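Local coordinates for protein NADH dehydrogenase (Methanothermobacter marburgensis, PDB 4R81) that binds flavin mononucleotide on a flavodoxin-like fold and probably passes electrons from NAD(P)H to quinones, at residues K16-E21 with L133-H138; L85-P90 with K101-R106; Y89-S94 with E150-V155; G175-V178 with C184-I187. All blocks are in the same frame, centred on the assembly; numbering follows the deposited sequence. Where two conformers were deposited one is given.

Contact 1: K16-E21 with L133-H138; sequences KSFSRE and LCSAGH. With FMN (flavin mononucleotide), chain E.
The ring of F18 turns its edge to S135. CD2 lies 3.4 Å from S135 OG, close to the ring plane. F18 has CG anti to the backbone N (chi1 -180°), which swings the ring out from the first turn of helix 18-32 toward the end of strand 129-135. S135 CB also sits at this edge. S135 was deposited in two conformers, so its hydroxyl contacts hold for one of them. In that conformer OG makes a 2.7 Å hydrogen bond with FMN O4'; either oxygen could be the donor. Beside F18, S19 OG packs loosely against S135 CB. This is the phosphate-binding loop of a flavodoxin-like fold, with the FMN phosphate at the N-terminal end of helix 18-32. S19 grips FMN O2P twice, through N and through OG, each at 2.7 Å. Its OG stands beside its own backbone N (chi1 -72°), which puts it on the same phosphate oxygen as its N-H. F18 N donates to FMN O1P at 2.9 Å. S17 is the N-cap: its OG takes a weak bond from R20 N and gives another weak one to FMN O2P. Beyond the strand, G137 N donates to FMN N1 at 3.1 Å, and H138 N reaches FMN O2 at 2.8 Å, nearly straight at 167°.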
# COMPACT_ATOMS: atom_id res chain seq x y z
N LYS A 16 6.67 14.15 -16.13
CA LYS A 16 7.95 13.54 -16.49
C LYS A 16 8.56 12.85 -15.28
O LYS A 16 8.72 13.45 -14.21
CB LYS A 16 8.90 14.59 -17.06
CG LYS A 16 8.42 15.20 -18.38
CD LYS A 16 9.47 16.11 -18.99
CE LYS A 16 9.41 17.51 -18.39
NZ LYS A 16 8.23 18.28 -18.88
N SER A 17 8.88 11.57 -15.44
CA SER A 17 9.50 10.79 -14.39
C SER A 17 10.10 9.57 -15.06
O SER A 17 9.83 9.31 -16.23
CB SER A 17 8.48 10.33 -13.35
OG SER A 17 7.55 9.42 -13.93
N PHE A 18 10.90 8.82 -14.33
CA PHE A 18 11.44 7.60 -14.90
C PHE A 18 10.32 6.61 -15.22
O PHE A 18 10.37 5.92 -16.24
CB PHE A 18 12.49 6.97 -13.98
CG PHE A 18 13.09 5.71 -14.52
CD1 PHE A 18 13.86 5.73 -15.68
CD2 PHE A 18 12.90 4.51 -13.87
CE1 PHE A 18 14.43 4.55 -16.17
CE2 PHE A 18 13.45 3.34 -14.35
CZ PHE A 18 14.22 3.36 -15.51
N SER A 19 9.30 6.57 -14.37
CA SER A 19 8.18 5.65 -14.58
C SER A 19 7.51 5.89 -15.94
O SER A 19 7.09 4.95 -16.62
CB SER A 19 7.16 5.76 -13.45
OG SER A 19 7.68 5.18 -12.25
N ARG A 20 7.43 7.15 -16.34
CA ARG A 20 6.88 7.51 -17.64
C ARG A 20 7.73 6.94 -18.79
O ARG A 20 7.19 6.46 -19.79
CB ARG A 20 6.74 9.03 -17.77
CG ARG A 20 6.10 9.48 -19.07
CD ARG A 20 4.60 9.43 -18.98
NE ARG A 20 4.10 10.23 -17.86
CZ ARG A 20 2.81 10.30 -17.52
NH1 ARG A 20 1.91 9.63 -18.22
NH2 ARG A 20 2.43 11.04 -16.48
N GLU A 21 9.05 6.98 -18.63
CA GLU A 21 9.94 6.40 -19.63
C GLU A 21 9.81 4.88 -19.64
O GLU A 21 9.94 4.25 -20.69
CB GLU A 21 11.38 6.81 -19.36
CG GLU A 21 11.59 8.32 -19.31
CD GLU A 21 13.04 8.69 -19.10
OE1 GLU A 21 13.85 8.42 -20.01
OE2 GLU A 21 13.38 9.23 -18.03
N LEU A 133 6.07 -3.64 -13.37
CA LEU A 133 7.33 -2.93 -13.60
C LEU A 133 7.45 -1.87 -12.52
O LEU A 133 6.81 -0.81 -12.58
CB LEU A 133 7.38 -2.31 -15.00
CG LEU A 133 7.22 -3.24 -16.21
CD1 LEU A 133 7.32 -2.47 -17.53
CD2 LEU A 133 8.24 -4.36 -16.17
N CYS A 134 8.25 -2.17 -11.50
CA CYS A 134 8.35 -1.33 -10.33
C CYS A 134 9.72 -0.67 -10.25
O CYS A 134 10.75 -1.34 -10.14
CB CYS A 134 8.11 -2.18 -9.08
SG CYS A 134 8.35 -1.32 -7.53
N SER A 135 9.75 0.65 -10.33
CA SER A 135 11.00 1.40 -10.25
C SER A 135 11.32 1.68 -8.79
O SER A 135 10.45 2.08 -8.03
CB SER A 135 10.88 2.71 -11.02
OG SER A 135 12.01 3.53 -10.79
N ALA A 136 12.57 1.45 -8.38
CA ALA A 136 12.94 1.63 -6.98
C ALA A 136 14.25 2.37 -6.84
O ALA A 136 15.13 2.24 -7.69
CB ALA A 136 13.01 0.29 -6.27
N GLY A 137 14.38 3.14 -5.76
CA GLY A 137 15.65 3.77 -5.44
C GLY A 137 16.70 2.75 -5.05
O GLY A 137 17.84 2.80 -5.52
N HIS A 138 16.33 1.81 -4.18
CA HIS A 138 17.23 0.73 -3.81
C HIS A 138 17.47 -0.19 -5.00
O HIS A 138 16.64 -0.30 -5.89
CB HIS A 138 16.66 -0.08 -2.65
CG HIS A 138 16.81 0.61 -1.33
ND1 HIS A 138 18.04 0.90 -0.79
CD2 HIS A 138 15.88 1.07 -0.45
CE1 HIS A 138 17.87 1.51 0.37
NE2 HIS A 138 16.57 1.63 0.60
N1 FMN E . 12.80 3.56 -3.10
C2 FMN E . 12.95 2.32 -2.51
O2 FMN E . 13.81 1.55 -2.92
N3 FMN E . 12.14 1.93 -1.46
C4 FMN E . 11.16 2.78 -0.99
O4 FMN E . 10.45 2.42 -0.07
C4A FMN E . 11.00 4.04 -1.57
N5 FMN E . 10.04 4.92 -1.11
C5A FMN E . 9.89 6.15 -1.71
C6 FMN E . 8.90 7.03 -1.26
C7 FMN E . 8.74 8.28 -1.85
C7M FMN E . 7.67 9.22 -1.37
C8 FMN E . 9.57 8.66 -2.91
C8M FMN E . 9.41 10.01 -3.55
C9 FMN E . 10.55 7.78 -3.35
C9A FMN E . 10.72 6.53 -2.77
N10 FMN E . 11.69 5.65 -3.21
C10 FMN E . 11.83 4.42 -2.63
C1' FMN E . 12.58 6.01 -4.36
C2' FMN E . 11.70 5.82 -5.61
O2' FMN E . 11.36 4.47 -5.83
C3' FMN E . 12.34 6.47 -6.83
O3' FMN E . 12.24 7.88 -6.63
C4' FMN E . 11.61 6.08 -8.10
O4' FMN E . 11.78 4.71 -8.41
C5' FMN E . 12.07 6.91 -9.29
O5' FMN E . 11.14 6.68 -10.32
P FMN E . 10.20 7.89 -10.80
O1P FMN E . 11.10 8.93 -11.44
O2P FMN E . 9.20 7.39 -11.81
O3P FMN E . 9.53 8.49 -9.58

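Contact 2: L85-P90 with K101-R106; sequences LAFIYP and KGWFDR
F87 holds CG anti to its carbonyl carbon (chi1 -62°), and this sends the ring out from strand 84-90 toward helix 98-107. W103 has CG anti to its backbone N, which carries the indole to the edge of F87. F104 brings the end of its ring back to F87. The three rings form an aromatic cluster. F87 sets its edge toward the face of the six-membered ring of W103, an offset edge-to-face pair with planes at 72° and centroids 5.8 Å apart. The nearest atoms are F87 CE2 and W103 CZ3, at 3.8 Å. F87 and F104 reach in from opposite directions. Their planes are closer to parallel, at 24°, but the rings are slid apart and barely overlap. F87 CE2 meets F104 CZ at 3.6 Å. Within the helix, W103 CE3 lies over one face of F104. A leucine in place of F87 would probably leave the W103 face without its edge-on partner and open a gap beside F104 CZ. The strand and helix belong to a beta-alpha unit of the flavodoxin-like fold. W103 NE1 is hydrogen-bonded to E75. On the helix, K101 NZ forms a 2.8 Å salt bridge with D105 OD1, at its syn lone pair, and also bonds to W92 O and C96 O of the second subunit. The chemistry is therefore divided: dispersion and ring quadrupoles join helix to sheet, while the K101-D105 pair faces the second subunit.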
# COMPACT_ATOMS: atom_id res chain seq x y z
N LEU A 85 -2.61 -7.73 -18.03
CA LEU A 85 -2.57 -6.47 -17.30
C LEU A 85 -1.11 -6.11 -17.07
O LEU A 85 -0.23 -6.97 -17.03
CB LEU A 85 -3.28 -6.59 -15.94
CG LEU A 85 -4.78 -6.89 -15.94
CD1 LEU A 85 -5.31 -7.09 -14.52
CD2 LEU A 85 -5.58 -5.80 -16.66
N ALA A 86 -0.86 -4.82 -16.91
CA ALA A 86 0.46 -4.38 -16.49
C ALA A 86 0.30 -3.29 -15.45
O ALA A 86 -0.68 -2.54 -15.46
CB ALA A 86 1.28 -3.91 -17.67
N PHE A 87 1.26 -3.23 -14.52
CA PHE A 87 1.25 -2.24 -13.46
C PHE A 87 2.61 -1.57 -13.44
O PHE A 87 3.64 -2.24 -13.27
CB PHE A 87 0.93 -2.90 -12.11
CG PHE A 87 -0.42 -3.54 -12.07
CD1 PHE A 87 -0.62 -4.82 -12.58
CD2 PHE A 87 -1.51 -2.84 -11.56
CE1 PHE A 87 -1.89 -5.41 -12.55
CE2 PHE A 87 -2.78 -3.42 -11.53
CZ PHE A 87 -2.97 -4.70 -12.03
N ILE A 88 2.62 -0.26 -13.64
CA ILE A 88 3.85 0.50 -13.74
C ILE A 88 3.80 1.64 -12.74
O ILE A 88 2.92 2.50 -12.80
CB ILE A 88 4.05 1.05 -15.18
CG1 ILE A 88 4.14 -0.12 -16.17
CG2 ILE A 88 5.30 1.95 -15.25
CD1 ILE A 88 4.29 0.30 -17.62
N TYR A 89 4.74 1.63 -11.80
CA TYR A 89 4.71 2.57 -10.68
C TYR A 89 6.07 2.64 -9.99
O TYR A 89 6.88 1.71 -10.11
CB TYR A 89 3.63 2.16 -9.67
CG TYR A 89 3.83 0.78 -9.08
CD1 TYR A 89 3.32 -0.34 -9.71
CD2 TYR A 89 4.54 0.60 -7.90
CE1 TYR A 89 3.50 -1.61 -9.20
CE2 TYR A 89 4.74 -0.68 -7.37
CZ TYR A 89 4.21 -1.78 -8.03
OH TYR A 89 4.39 -3.05 -7.52
N PRO A 90 6.33 3.73 -9.27
CA PRO A 90 7.50 3.81 -8.40
C PRO A 90 7.24 3.17 -7.04
O PRO A 90 6.12 3.24 -6.51
CB PRO A 90 7.70 5.31 -8.23
CG PRO A 90 6.31 5.86 -8.28
CD PRO A 90 5.58 5.01 -9.30
N LYS A 101 -2.85 1.68 -4.85
CA LYS A 101 -3.38 0.86 -3.77
C LYS A 101 -4.89 1.01 -3.73
O LYS A 101 -5.62 0.02 -3.56
CB LYS A 101 -2.79 1.25 -2.41
CG LYS A 101 -3.36 0.48 -1.21
CD LYS A 101 -3.31 -1.04 -1.45
CE LYS A 101 -3.50 -1.83 -0.17
NZ LYS A 101 -4.81 -1.56 0.48
N GLY A 102 -5.36 2.24 -3.93
CA GLY A 102 -6.78 2.52 -3.89
C GLY A 102 -7.52 1.91 -5.07
O GLY A 102 -8.69 1.57 -4.95
N TRP A 103 -6.81 1.76 -6.19
CA TRP A 103 -7.37 1.07 -7.34
C TRP A 103 -7.68 -0.38 -6.95
O TRP A 103 -8.77 -0.87 -7.23
CB TRP A 103 -6.40 1.13 -8.52
CG TRP A 103 -6.93 0.60 -9.81
CD1 TRP A 103 -7.57 1.32 -10.78
CD2 TRP A 103 -6.84 -0.75 -10.30
NE1 TRP A 103 -7.89 0.50 -11.84
CE2 TRP A 103 -7.45 -0.77 -11.58
CE3 TRP A 103 -6.29 -1.94 -9.79
CZ2 TRP A 103 -7.55 -1.94 -12.34
CZ3 TRP A 103 -6.39 -3.10 -10.56
CH2 TRP A 103 -7.01 -3.08 -11.82
N PHE A 104 -6.75 -1.06 -6.28
CA PHE A 104 -7.04 -2.42 -5.82
C PHE A 104 -8.22 -2.42 -4.84
O PHE A 104 -9.15 -3.22 -5.00
CB PHE A 104 -5.80 -3.07 -5.18
CG PHE A 104 -4.71 -3.41 -6.16
CD1 PHE A 104 -4.89 -4.43 -7.08
CD2 PHE A 104 -3.51 -2.72 -6.15
CE1 PHE A 104 -3.88 -4.74 -7.99
CE2 PHE A 104 -2.50 -3.02 -7.06
CZ PHE A 104 -2.69 -4.04 -7.97
N ASP A 105 -8.20 -1.52 -3.86
CA ASP A 105 -9.25 -1.46 -2.84
C ASP A 105 -10.63 -1.34 -3.47
O ASP A 105 -11.59 -1.99 -3.03
CB ASP A 105 -9.06 -0.27 -1.89
CG ASP A 105 -7.78 -0.33 -1.07
OD1 ASP A 105 -7.16 -1.41 -0.97
OD2 ASP A 105 -7.40 0.73 -0.51
N ARG A 106 -10.72 -0.51 -4.51
CA ARG A 106 -12.00 -0.16 -5.12
C ARG A 106 -12.41 -1.03 -6.31
O ARG A 106 -13.60 -1.19 -6.59
CB ARG A 106 -12.00 1.32 -5.54
CG ARG A 106 -11.80 2.30 -4.38
CD ARG A 106 -12.09 3.73 -4.82
NE ARG A 106 -13.46 3.84 -5.31
CZ ARG A 106 -13.81 4.29 -6.51
NH1 ARG A 106 -12.89 4.72 -7.37
NH2 ARG A 106 -15.09 4.32 -6.86

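Contact 3: Y89-S94 with E150-V155; sequences YPLWWS and ESMRSV. With FMN (flavin mononucleotide), chain E.
L91 and M152 meet tip to tip, and this is the tight part of the contact. L91 CD1 lies 3.3 Å from M152 SD. L91 has CG anti to the backbone N, which aims one methyl at the sulfur and lets CD2 lie 3.7 Å from FMN N3. The leucine is thus wedged between the flavin and helix 148-162. M152 bends at its last torsion, keeping CE near L91 CD2. The approach of M152 CG to S94 O is looser, at 3.8 Å. Farther round the helix, E150 is exposed, and R153 and S154 are partly so. On the flavin side W92 is sandwiched: one face lies against the dimethylbenzene part, with CD1 3.4 Å from FMN C7, and P90 CG covers the opposite face. With alanine in place of W92, the flavin would probably lose the indole packed on it, and P90 CG its ring partner. W93 N donates to FMN N5 at 3.0 Å (160°), and S94 N adds a weak bond to FMN O4. S94 OG is held by D159 of the second subunit. A loop that follows a parallel strand and lines the isoalloxazine with backbone N-H groups is the flavin site of a flavodoxin-like fold.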
# COMPACT_ATOMS: atom_id res chain seq x y z
N TYR A 89 4.74 1.63 -11.80
CA TYR A 89 4.71 2.57 -10.68
C TYR A 89 6.07 2.64 -9.99
O TYR A 89 6.88 1.71 -10.11
CB TYR A 89 3.63 2.16 -9.67
CG TYR A 89 3.83 0.78 -9.08
CD1 TYR A 89 3.32 -0.34 -9.71
CD2 TYR A 89 4.54 0.60 -7.90
CE1 TYR A 89 3.50 -1.61 -9.20
CE2 TYR A 89 4.74 -0.68 -7.37
CZ TYR A 89 4.21 -1.78 -8.03
OH TYR A 89 4.39 -3.05 -7.52
N PRO A 90 6.33 3.73 -9.27
CA PRO A 90 7.50 3.81 -8.40
C PRO A 90 7.24 3.17 -7.04
O PRO A 90 6.12 3.24 -6.51
CB PRO A 90 7.70 5.31 -8.23
CG PRO A 90 6.31 5.86 -8.28
CD PRO A 90 5.58 5.01 -9.30
N LEU A 91 8.28 2.58 -6.47
CA LEU A 91 8.20 1.99 -5.14
C LEU A 91 8.22 3.10 -4.11
O LEU A 91 9.20 3.83 -4.00
CB LEU A 91 9.40 1.08 -4.90
CG LEU A 91 9.27 0.21 -3.66
CD1 LEU A 91 7.99 -0.60 -3.77
CD2 LEU A 91 10.49 -0.70 -3.47
N TRP A 92 7.13 3.23 -3.35
CA TRP A 92 7.02 4.23 -2.28
C TRP A 92 6.71 3.53 -0.96
O TRP A 92 5.65 2.93 -0.81
CB TRP A 92 5.90 5.24 -2.57
CG TRP A 92 6.19 6.22 -3.68
CD1 TRP A 92 7.36 6.37 -4.36
CD2 TRP A 92 5.27 7.16 -4.24
NE1 TRP A 92 7.23 7.35 -5.31
CE2 TRP A 92 5.95 7.85 -5.26
CE3 TRP A 92 3.93 7.49 -3.97
CZ2 TRP A 92 5.34 8.86 -6.02
CZ3 TRP A 92 3.33 8.48 -4.73
CH2 TRP A 92 4.03 9.15 -5.75
N TRP A 93 7.63 3.62 -0.01
CA TRP A 93 7.46 2.95 1.28
C TRP A 93 7.11 1.47 1.10
O TRP A 93 6.23 0.92 1.77
CB TRP A 93 6.51 3.75 2.21
CG TRP A 93 7.10 5.12 2.39
CD1 TRP A 93 6.70 6.28 1.80
CD2 TRP A 93 8.29 5.44 3.13
NE1 TRP A 93 7.55 7.31 2.15
CE2 TRP A 93 8.53 6.82 2.97
CE3 TRP A 93 9.16 4.70 3.94
CZ2 TRP A 93 9.61 7.48 3.58
CZ3 TRP A 93 10.23 5.35 4.55
CH2 TRP A 93 10.44 6.73 4.37
N SER A 94 7.83 0.86 0.17
CA SER A 94 7.81 -0.58 -0.05
C SER A 94 6.49 -1.15 -0.55
O SER A 94 6.25 -2.34 -0.44
CB SER A 94 8.30 -1.32 1.20
OG SER A 94 9.64 -0.95 1.49
N GLU A 150 10.86 -9.96 -1.50
CA GLU A 150 10.02 -11.11 -1.20
C GLU A 150 8.64 -10.67 -0.70
O GLU A 150 7.62 -11.26 -1.07
CB GLU A 150 10.71 -12.00 -0.17
CG GLU A 150 9.92 -13.22 0.26
CD GLU A 150 10.79 -14.22 1.00
OE1 GLU A 150 12.02 -14.22 0.78
OE2 GLU A 150 10.24 -15.00 1.81
N SER A 151 8.61 -9.65 0.15
CA SER A 151 7.36 -9.11 0.65
C SER A 151 6.51 -8.62 -0.51
O SER A 151 5.31 -8.87 -0.58
CB SER A 151 7.63 -7.94 1.60
OG SER A 151 8.34 -8.39 2.74
N MET A 152 7.16 -7.92 -1.44
CA MET A 152 6.44 -7.36 -2.56
C MET A 152 5.91 -8.43 -3.49
O MET A 152 4.83 -8.28 -4.04
CB MET A 152 7.31 -6.36 -3.31
CG MET A 152 7.75 -5.22 -2.42
SD MET A 152 8.43 -3.88 -3.38
CE MET A 152 9.75 -4.71 -4.24
N ARG A 153 6.67 -9.51 -3.65
CA ARG A 153 6.17 -10.65 -4.41
C ARG A 153 4.95 -11.28 -3.73
O ARG A 153 3.95 -11.57 -4.39
CB ARG A 153 7.28 -11.68 -4.65
CG ARG A 153 8.32 -11.23 -5.67
CD ARG A 153 9.29 -12.35 -6.03
NE ARG A 153 10.15 -12.72 -4.91
CZ ARG A 153 11.35 -12.19 -4.69
NH1 ARG A 153 11.83 -11.27 -5.52
NH2 ARG A 153 12.08 -12.59 -3.65
N SER A 154 5.02 -11.47 -2.41
CA SER A 154 3.91 -12.05 -1.65
C SER A 154 2.64 -11.21 -1.76
O SER A 154 1.53 -11.74 -1.91
CB SER A 154 4.28 -12.20 -0.18
OG SER A 154 5.31 -13.15 -0.01
N VAL A 155 2.81 -9.90 -1.69
CA VAL A 155 1.68 -8.98 -1.67
C VAL A 155 1.11 -8.72 -3.06
O VAL A 155 -0.07 -8.93 -3.32
CB VAL A 155 2.09 -7.67 -0.98
CG1 VAL A 155 0.98 -6.62 -1.10
CG2 VAL A 155 2.42 -7.93 0.48
N1 FMN E . 12.80 3.56 -3.10
C2 FMN E . 12.95 2.32 -2.51
O2 FMN E . 13.81 1.55 -2.92
N3 FMN E . 12.14 1.93 -1.46
C4 FMN E . 11.16 2.78 -0.99
O4 FMN E . 10.45 2.42 -0.07
C4A FMN E . 11.00 4.04 -1.57
N5 FMN E . 10.04 4.92 -1.11
C5A FMN E . 9.89 6.15 -1.71
C6 FMN E . 8.90 7.03 -1.26
C7 FMN E . 8.74 8.28 -1.85
C7M FMN E . 7.67 9.22 -1.37
C8 FMN E . 9.57 8.66 -2.91
C8M FMN E . 9.41 10.01 -3.55
C9 FMN E . 10.55 7.78 -3.35
C9A FMN E . 10.72 6.53 -2.77
N10 FMN E . 11.69 5.65 -3.21
C10 FMN E . 11.83 4.42 -2.63
C1' FMN E . 12.58 6.01 -4.36
C2' FMN E . 11.70 5.82 -5.61
O2' FMN E . 11.36 4.47 -5.83
C3' FMN E . 12.34 6.47 -6.83
O3' FMN E . 12.24 7.88 -6.63
C4' FMN E . 11.61 6.08 -8.10
O4' FMN E . 11.78 4.71 -8.41
C5' FMN E . 12.07 6.91 -9.29
O5' FMN E . 11.14 6.68 -10.32
P FMN E . 10.20 7.89 -10.80
O1P FMN E . 11.10 8.93 -11.44
O2P FMN E . 9.20 7.39 -11.81
O3P FMN E . 9.53 8.49 -9.58

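Contact 4: G175-V178 with C184-I187; sequences GGMV and CREI
A water bridges C184 and G176: C184 N donates to it at 2.9 Å, and it donates to G176 O at 3.0 Å. The same carbonyl oxygen also takes a weak bond from V178 N. That bond closes an inverse gamma turn centred on M177, in the loop between strand 169-174 and helix 185-197 of the flavodoxin-like fold. The water thus ties the turn to the residue just before the helix. C184 packs on the glycines. Its CB lies 3.5 Å from G175 O, which also accepts a hydrogen bond from N188 further along the helix. C184 SG rests against G176 CA at 4.0 Å. Its position beside the backbone N (chi1 -61°) brings it there. G176, at a positive phi (90°), leaves room for this sulfur where a CB would stand. The close fit therefore depends on glycine. M177 is folded: its chain bends at the second and third torsions, which brings its end back to the helix start. SD approaches C184 CB at 4.0 Å. M177 also belongs to the FMN pocket and touches F18, so one side chain spans the flavin site and this loop. R185 gives M177 only its inner part. From CG to NE its chain runs extended and away, toward the carboxylate of E21 on helix 18-32, in a salt bridge modelled too short to be trusted in detail, and CG packs against the F18 ring. At the helix start the methyl CE of M177 sits 3.9 Å from R185 CA.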
# COMPACT_ATOMS: atom_id res chain seq x y z
N GLY A 175 15.66 -1.26 -10.21
CA GLY A 175 16.25 -0.58 -9.07
C GLY A 175 17.44 0.31 -9.38
O GLY A 175 17.91 0.35 -10.51
N GLY A 176 17.89 1.04 -8.37
CA GLY A 176 19.05 1.90 -8.50
C GLY A 176 18.72 3.32 -8.93
O GLY A 176 19.62 4.12 -9.22
N MET A 177 17.43 3.64 -8.95
CA MET A 177 16.99 4.95 -9.42
C MET A 177 16.95 5.96 -8.28
O MET A 177 15.88 6.39 -7.85
CB MET A 177 15.62 4.85 -10.10
CG MET A 177 15.53 3.71 -11.12
SD MET A 177 16.88 3.68 -12.31
CE MET A 177 16.60 5.22 -13.20
N VAL A 178 18.13 6.34 -7.79
CA VAL A 178 18.22 7.36 -6.77
C VAL A 178 18.37 8.72 -7.46
O VAL A 178 18.91 8.79 -8.56
CB VAL A 178 19.38 7.09 -5.79
CG1 VAL A 178 19.08 5.85 -4.97
CG2 VAL A 178 20.68 6.92 -6.54
N CYS A 184 21.63 3.43 -13.75
CA CYS A 184 20.85 2.22 -14.04
C CYS A 184 19.72 2.48 -15.03
O CYS A 184 18.94 1.58 -15.33
CB CYS A 184 20.26 1.64 -12.76
SG CYS A 184 21.50 1.16 -11.57
N ARG A 185 19.65 3.70 -15.53
CA ARG A 185 18.52 4.10 -16.36
C ARG A 185 18.42 3.29 -17.66
O ARG A 185 17.35 2.75 -17.98
CB ARG A 185 18.59 5.59 -16.66
CG ARG A 185 17.32 6.12 -17.29
CD ARG A 185 17.55 7.48 -17.89
NE ARG A 185 16.66 7.68 -19.03
CZ ARG A 185 16.79 8.66 -19.91
NH1 ARG A 185 17.77 9.54 -19.77
NH2 ARG A 185 15.95 8.76 -20.93
N GLU A 186 19.51 3.21 -18.41
CA GLU A 186 19.46 2.56 -19.72
C GLU A 186 19.17 1.06 -19.62
O GLU A 186 18.42 0.51 -20.41
CB GLU A 186 20.75 2.81 -20.50
CG GLU A 186 20.49 3.19 -21.94
CD GLU A 186 19.45 4.29 -22.06
OE1 GLU A 186 18.50 4.13 -22.86
OE2 GLU A 186 19.58 5.31 -21.34
N ILE A 187 19.78 0.41 -18.63
CA ILE A 187 19.60 -1.03 -18.48
C ILE A 187 18.17 -1.33 -18.04
O ILE A 187 17.56 -2.31 -18.49
CB ILE A 187 20.67 -1.63 -17.53
CG1 ILE A 187 20.48 -3.13 -17.35
CG2 ILE A 187 20.65 -0.95 -16.16
CD1 ILE A 187 21.52 -3.71 -16.42
O HOH W 1 20.18 5.17 -11.95

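From the N terminus, contact 1 opens at the start of helix 18-32 and closes a long loop at the end of strand 129-135. Contact 2 falls wholly within that loop and closes a short one from strand 84-90 to helix 98-107. Contact 3 starts from the same strand, sharing Y89 and P90 with contact 2, but ends on helix 148-162, so it crosses contact 1. Strands 84-90 and 129-135 are sheet neighbours, joined by backbone bonds such as S135 N to Y89 O. Contacts 1 and 3 both touch the same FMN. Contact 4 follows in series, closing a short loop at the start of the last helix; M177 N hydrogen-bonds back to A136 O of contact 1.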